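Local coordinates for protein galectin (Xenopus laevis, PDB 3WUC) that probably binds lactose and related beta-galactosides, as a skin proto-type galectin with a beta-sandwich fold, at residues Thr41-Arg53 with Thr62-Asp74. Numbering follows the deposited sequence.
Sequences TDSRNLICHCNPR and TIVLNSKQNDVWD. With GAL (beta-D-galactopyranose), chain D; GLC (alpha-D-glucopyranose), chain C.
Arg44 and Asp71 meet where the hairpin of strands 45-53 and 62-69 opens into turns, and Val64 and His49 continue the contact along a face that becomes a sugar site. Asp71 N donates a nearly straight bond of 2.9 Å to Arg44 O, in the carbonyl plane on a lone pair. The Arg44 chain bends at chi3 (42°), bringing its guanidinium over Asp71 and the Asn70 backbone, with NH1 3.5 Å from Asp71 CB and a water at the edge, in plane. Asp71 OD2 lies well out of that plane, so only the charges attract; OD1 holds Lys68 NZ in a salt bridge.

On the concave face of the galectin beta-sandwich, Val64 CG2 packs under the Arg53 guanidinium and touches CD at 3.6 Å. NE (2.8 Å) and NH2 of Arg53 grip Asn51 OD1 side-on, fixing the group's rotation. That amide is itself held, ND2 by Phe35 O and OD1 also by Arg34. Arg53 NH1, paired with Asp59, reaches glucose O3 at 2.6 Å, and NH2 reaches galactose O4 at 2.9 Å.

His49, its CG anti to the backbone N (chi1 165°), takes Trp73 CH2 over its ring centre, the planes oblique at 45°. NE2 shares a 2.8 Å hydrogen bond with galactose O4, while Asp38 holds ND1. Trp73 offers one face to galactose C5, 3.6 Å above it in a CH-pi contact, and the other to Lys68 CE.

The register against 62-69 slips by one between Leu46 and His49; toward strand 36-39, Ile47 and Cys48 form a classic bulge opposite Leu39. With Asn66 ND2 donating to O6, polar groups meet O4 and O6 while the apolar sugar face rests on indole, consistent with recognition of galactose by its axial O4.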
loop_
_atom_site.group_PDB
_atom_site.type_symbol
_atom_site.label_atom_id
_atom_site.label_comp_id
_atom_site.label_asym_id
_atom_site.label_seq_id
_atom_site.Cartn_x
_atom_site.Cartn_y
_atom_site.Cartn_z
ATOM N N THR B 41 -12.431 8.184 -20.931
ATOM C CA THR B 41 -13.396 9.176 -20.434
ATOM C C THR B 41 -14.701 8.592 -20.054
ATOM O O THR B 41 -15.363 9.209 -19.169
ATOM C CB THR B 41 -13.509 10.335 -21.472
ATOM O OG1 THR B 41 -14.062 9.811 -22.659
ATOM C CG2 THR B 41 -12.311 10.808 -21.870
ATOM N N ASP B 42 -15.131 7.446 -20.589
ATOM C CA ASP B 42 -16.316 6.683 -20.277
ATOM C C ASP B 42 -16.184 5.389 -21.033
ATOM O O ASP B 42 -15.133 5.128 -21.782
ATOM C CB ASP B 42 -17.614 7.499 -20.699
ATOM C CG ASP B 42 -17.629 7.885 -22.222
ATOM O OD1 ASP B 42 -17.488 7.015 -23.047
ATOM O OD2 ASP B 42 -17.725 9.054 -22.564
ATOM N N SER B 43 -17.164 4.516 -20.958
ATOM C CA SER B 43 -17.040 3.187 -21.500
ATOM C C SER B 43 -17.009 3.173 -23.063
ATOM O O SER B 43 -16.559 2.200 -23.680
ATOM C CB SER B 43 -18.096 2.228 -20.973
ATOM O OG SER B 43 -19.350 2.625 -21.489
ATOM N N ARG B 44 -17.470 4.270 -23.638
ATOM C CA ARG B 44 -17.482 4.406 -25.087
ATOM C C ARG B 44 -16.214 5.003 -25.654
ATOM O O ARG B 44 -15.999 5.027 -26.887
ATOM C CB ARG B 44 -18.704 5.273 -25.564
ATOM C CG ARG B 44 -19.990 4.613 -25.161
ATOM C CD ARG B 44 -21.097 5.666 -25.209
ATOM N NE ARG B 44 -20.969 6.492 -26.377
ATOM C CZ ARG B 44 -21.371 6.151 -27.577
ATOM N NH1 ARG B 44 -22.067 5.038 -27.796
ATOM N NH2 ARG B 44 -21.086 6.961 -28.563
ATOM N N ASN B 45 -15.371 5.594 -24.817
ATOM C CA ASN B 45 -14.224 6.370 -25.244
ATOM C C ASN B 45 -13.078 6.001 -24.311
ATOM O O ASN B 45 -12.865 6.650 -23.276
ATOM C CB ASN B 45 -14.470 7.855 -25.213
ATOM C CG ASN B 45 -15.505 8.244 -26.239
ATOM O OD1 ASN B 45 -15.209 8.407 -27.412
ATOM N ND2 ASN B 45 -16.742 8.207 -25.799
ATOM N N LEU B 46 -12.303 5.061 -24.821
ATOM C CA LEU B 46 -11.144 4.430 -24.103
ATOM C C LEU B 46 -9.845 4.856 -24.760
ATOM O O LEU B 46 -9.597 4.595 -25.930
ATOM C CB LEU B 46 -11.296 2.973 -24.032
ATOM C CG LEU B 46 -12.575 2.325 -23.414
ATOM C CD1 LEU B 46 -12.683 0.841 -23.464
ATOM C CD2 LEU B 46 -12.670 2.893 -21.978
ATOM N N ILE B 47 -8.944 5.478 -24.003
ATOM C CA ILE B 47 -7.592 5.768 -24.490
ATOM C C ILE B 47 -6.723 4.527 -24.356
ATOM O O ILE B 47 -5.770 4.435 -25.153
ATOM C CB ILE B 47 -6.935 7.000 -23.782
ATOM C CG1 ILE B 47 -5.819 7.603 -24.555
ATOM C CG2 ILE B 47 -6.584 6.708 -22.317
ATOM C CD1 ILE B 47 -6.290 8.325 -25.807
ATOM N N CYS B 48 -7.037 3.632 -23.417
ATOM C CA CYS B 48 -6.299 2.393 -23.328
ATOM C C CYS B 48 -7.163 1.288 -22.782
ATOM O O CYS B 48 -7.586 1.340 -21.635
ATOM C CB CYS B 48 -5.051 2.615 -22.468
ATOM S SG CYS B 48 -3.979 1.115 -22.437
ATOM N N HIS B 49 -7.456 0.298 -23.612
ATOM C CA HIS B 49 -8.063 -0.968 -23.223
ATOM C C HIS B 49 -6.959 -1.997 -23.197
ATOM O O HIS B 49 -6.355 -2.206 -24.222
ATOM C CB HIS B 49 -9.102 -1.348 -24.286
ATOM C CG HIS B 49 -9.607 -2.768 -24.274
ATOM N ND1 HIS B 49 -10.466 -3.294 -23.332
ATOM C CD2 HIS B 49 -9.475 -3.766 -25.192
ATOM C CE1 HIS B 49 -10.815 -4.517 -23.646
ATOM N NE2 HIS B 49 -10.237 -4.823 -24.783
ATOM N N CYS B 50 -6.605 -2.518 -22.015
ATOM C CA CYS B 50 -5.473 -3.461 -21.830
ATOM C C CYS B 50 -6.112 -4.782 -21.506
ATOM O O CYS B 50 -6.681 -4.978 -20.458
ATOM C CB CYS B 50 -4.620 -2.960 -20.677
ATOM S SG CYS B 50 -3.260 -4.066 -20.311
ATOM N N ASN B 51 -6.008 -5.716 -22.468
ATOM C CA ASN B 51 -6.756 -6.895 -22.468
ATOM C C ASN B 51 -5.898 -8.191 -22.597
ATOM O O ASN B 51 -5.785 -8.790 -23.662
ATOM C CB ASN B 51 -7.811 -6.838 -23.574
ATOM C CG ASN B 51 -8.840 -7.992 -23.567
ATOM O OD1 ASN B 51 -9.297 -8.356 -24.713
ATOM N ND2 ASN B 51 -9.198 -8.591 -22.427
ATOM N N PRO B 52 -5.275 -8.617 -21.506
ATOM C CA PRO B 52 -4.608 -9.901 -21.619
ATOM C C PRO B 52 -5.588 -11.045 -21.860
ATOM O O PRO B 52 -6.593 -11.181 -21.212
ATOM C CB PRO B 52 -3.890 -10.023 -20.263
ATOM C CG PRO B 52 -3.779 -8.618 -19.681
ATOM C CD PRO B 52 -5.099 -8.012 -20.189
ATOM N N ARG B 53 -5.288 -11.857 -22.912
ATOM C CA ARG B 53 -6.110 -12.966 -23.359
ATOM C C ARG B 53 -5.381 -14.280 -23.157
ATOM O O ARG B 53 -4.326 -14.506 -23.780
ATOM C CB ARG B 53 -6.403 -12.865 -24.822
ATOM C CG ARG B 53 -7.310 -11.614 -25.068
ATOM C CD ARG B 53 -7.395 -11.196 -26.543
ATOM N NE ARG B 53 -8.364 -10.096 -26.706
ATOM C CZ ARG B 53 -8.987 -9.783 -27.861
ATOM N NH1 ARG B 53 -8.682 -10.445 -29.007
ATOM N NH2 ARG B 53 -9.849 -8.811 -27.871
ATOM N N THR B 62 -1.746 -13.742 -25.031
ATOM C CA THR B 62 -1.367 -12.539 -25.742
ATOM C C THR B 62 -2.109 -11.346 -25.125
ATOM O O THR B 62 -3.294 -11.525 -24.801
ATOM C CB THR B 62 -1.772 -12.648 -27.229
ATOM O OG1 THR B 62 -1.014 -13.719 -27.816
ATOM C CG2 THR B 62 -1.411 -11.454 -27.979
ATOM N N ILE B 63 -1.371 -10.235 -24.985
ATOM C CA ILE B 63 -1.982 -8.967 -24.589
ATOM C C ILE B 63 -2.461 -8.248 -25.825
ATOM O O ILE B 63 -1.684 -7.919 -26.745
ATOM C CB ILE B 63 -1.040 -8.089 -23.763
ATOM C CG1 ILE B 63 -0.492 -8.859 -22.588
ATOM C CG2 ILE B 63 -1.782 -6.881 -23.263
ATOM C CD1 ILE B 63 0.542 -8.120 -21.772
ATOM N N VAL B 64 -3.777 -7.879 -25.837
ATOM C CA VAL B 64 -4.350 -6.992 -26.803
ATOM C C VAL B 64 -4.548 -5.623 -26.182
ATOM O O VAL B 64 -5.195 -5.566 -25.085
ATOM C CB VAL B 64 -5.681 -7.563 -27.347
ATOM C CG1 VAL B 64 -6.449 -6.525 -28.125
ATOM C CG2 VAL B 64 -5.418 -8.767 -28.249
ATOM N N LEU B 65 -3.994 -4.595 -26.794
ATOM C CA LEU B 65 -4.286 -3.207 -26.432
ATOM C C LEU B 65 -5.083 -2.542 -27.565
ATOM O O LEU B 65 -4.845 -2.755 -28.757
ATOM C CB LEU B 65 -3.046 -2.394 -26.142
ATOM C CG LEU B 65 -2.041 -2.866 -25.098
ATOM C CD1 LEU B 65 -0.954 -1.850 -25.138
ATOM C CD2 LEU B 65 -2.576 -3.085 -23.666
ATOM N N ASN B 66 -6.049 -1.696 -27.182
ATOM C CA ASN B 66 -6.733 -0.933 -28.227
ATOM C C ASN B 66 -7.251 0.336 -27.595
ATOM O O ASN B 66 -7.116 0.532 -26.397
ATOM C CB ASN B 66 -7.899 -1.772 -28.830
ATOM C CG ASN B 66 -8.198 -1.399 -30.267
ATOM O OD1 ASN B 66 -7.782 -0.354 -30.777
ATOM N ND2 ASN B 66 -9.007 -2.283 -30.899
ATOM N N SER B 67 -7.794 1.188 -28.444
ATOM C CA SER B 67 -8.558 2.354 -28.032
ATOM C C SER B 67 -9.966 2.232 -28.584
ATOM O O SER B 67 -10.250 1.468 -29.467
ATOM C CB SER B 67 -7.882 3.579 -28.588
ATOM O OG SER B 67 -7.643 3.495 -29.999
ATOM N N LYS B 68 -10.871 3.039 -28.028
ATOM C CA LYS B 68 -12.279 2.955 -28.513
ATOM C C LYS B 68 -12.745 4.426 -28.562
ATOM O O LYS B 68 -12.451 5.267 -27.666
ATOM C CB LYS B 68 -13.131 2.229 -27.500
ATOM C CG LYS B 68 -14.395 1.679 -28.100
ATOM C CD LYS B 68 -15.202 0.854 -27.113
ATOM C CE LYS B 68 -16.216 -0.064 -27.806
ATOM N NZ LYS B 68 -17.157 -0.728 -26.901
ATOM N N GLN B 69 -13.354 4.843 -29.707
ATOM C CA GLN B 69 -13.909 6.191 -29.822
ATOM C C GLN B 69 -15.311 6.150 -30.311
ATOM O O GLN B 69 -15.631 5.421 -31.251
ATOM C CB GLN B 69 -13.126 7.065 -30.724
ATOM C CG GLN B 69 -11.633 7.201 -30.359
ATOM C CD GLN B 69 -10.791 7.919 -31.495
ATOM O OE1 GLN B 69 -10.936 9.109 -31.737
ATOM N NE2 GLN B 69 -9.808 7.229 -32.042
ATOM N N ASN B 70 -16.186 6.825 -29.589
ATOM C CA ASN B 70 -17.620 6.805 -29.942
ATOM C C ASN B 70 -18.126 5.366 -30.071
ATOM O O ASN B 70 -18.935 5.030 -30.959
ATOM C CB ASN B 70 -17.855 7.625 -31.241
ATOM C CG ASN B 70 -17.193 8.994 -31.183
ATOM O OD1 ASN B 70 -17.598 9.821 -30.357
ATOM N ND2 ASN B 70 -16.213 9.233 -31.989
ATOM N N ASP B 71 -17.703 4.477 -29.157
ATOM C CA ASP B 71 -18.017 3.106 -29.120
ATOM C C ASP B 71 -17.594 2.227 -30.329
ATOM O O ASP B 71 -18.107 1.105 -30.513
ATOM C CB ASP B 71 -19.528 2.872 -28.857
ATOM C CG ASP B 71 -19.814 1.711 -27.919
ATOM O OD1 ASP B 71 -19.022 1.509 -26.928
ATOM O OD2 ASP B 71 -20.909 1.091 -28.009
ATOM N N VAL B 72 -16.565 2.696 -31.007
ATOM C CA VAL B 72 -15.985 1.932 -32.074
ATOM C C VAL B 72 -14.484 1.662 -31.788
ATOM O O VAL B 72 -13.735 2.600 -31.523
ATOM C CB VAL B 72 -16.060 2.688 -33.346
ATOM C CG1 VAL B 72 -15.534 1.902 -34.494
ATOM C CG2 VAL B 72 -17.522 2.944 -33.622
ATOM N N TRP B 73 -14.152 0.417 -31.872
ATOM C CA TRP B 73 -12.734 0.009 -31.622
ATOM C C TRP B 73 -11.826 0.426 -32.777
ATOM O O TRP B 73 -12.252 0.457 -33.930
ATOM C CB TRP B 73 -12.658 -1.469 -31.478
ATOM C CG TRP B 73 -13.311 -2.068 -30.278
ATOM C CD1 TRP B 73 -14.424 -2.829 -30.244
ATOM C CD2 TRP B 73 -12.892 -1.927 -28.909
ATOM N NE1 TRP B 73 -14.752 -3.196 -28.985
ATOM C CE2 TRP B 73 -13.809 -2.639 -28.125
ATOM C CE3 TRP B 73 -11.825 -1.249 -28.282
ATOM C CZ2 TRP B 73 -13.680 -2.766 -26.699
ATOM C CZ3 TRP B 73 -11.741 -1.328 -26.858
ATOM C CH2 TRP B 73 -12.678 -2.040 -26.115
ATOM N N ASP B 74 -10.590 0.777 -32.440
ATOM C CA ASP B 74 -9.555 1.215 -33.407
ATOM C C ASP B 74 -8.738 -0.080 -33.709
ATOM O O ASP B 74 -9.274 -1.155 -33.630
ATOM C CB ASP B 74 -8.735 2.372 -32.874
ATOM C CG ASP B 74 -9.570 3.684 -32.645
ATOM O OD1 ASP B 74 -10.291 4.047 -33.609
ATOM O OD2 ASP B 74 -9.532 4.374 -31.546
HETATM C C1 GAL D . -12.980 -7.468 -29.483
HETATM C C2 GAL D . -13.549 -7.872 -28.149
HETATM C C3 GAL D . -13.655 -6.677 -27.230
HETATM C C4 GAL D . -12.309 -5.963 -27.176
HETATM C C5 GAL D . -11.855 -5.655 -28.621
HETATM C C6 GAL D . -10.500 -4.978 -28.603
HETATM O O2 GAL D . -14.892 -8.353 -28.409
HETATM O O3 GAL D . -14.197 -7.032 -25.988
HETATM O O4 GAL D . -11.351 -6.755 -26.428
HETATM O O5 GAL D . -11.721 -6.883 -29.318
HETATM O O6 GAL D . -9.992 -4.745 -29.906
HETATM C C1 GLC C . -11.815 -9.852 -34.095
HETATM C C2 GLC C . -10.624 -9.676 -33.140
HETATM C C3 GLC C . -11.197 -9.597 -31.719
HETATM C C4 GLC C . -12.307 -8.559 -31.514
HETATM C C5 GLC C . -13.396 -8.755 -32.580
HETATM C C6 GLC C . -14.395 -7.592 -32.544
HETATM O O1 GLC C . -12.336 -11.115 -33.767
HETATM O O2 GLC C . -9.762 -10.789 -33.238
HETATM O O3 GLC C . -10.082 -9.214 -30.881
HETATM O O4 GLC C . -12.849 -8.702 -30.179
HETATM O O5 GLC C . -12.791 -8.843 -33.896
HETATM O O6 GLC C . -13.957 -6.201 -32.654
HETATM O O HOH W 1 -16.028 -0.821 -24.449
HETATM O O HOH W 2 -19.722 0.923 -24.281
HETATM O O HOH W 3 -19.098 8.895 -27.532
#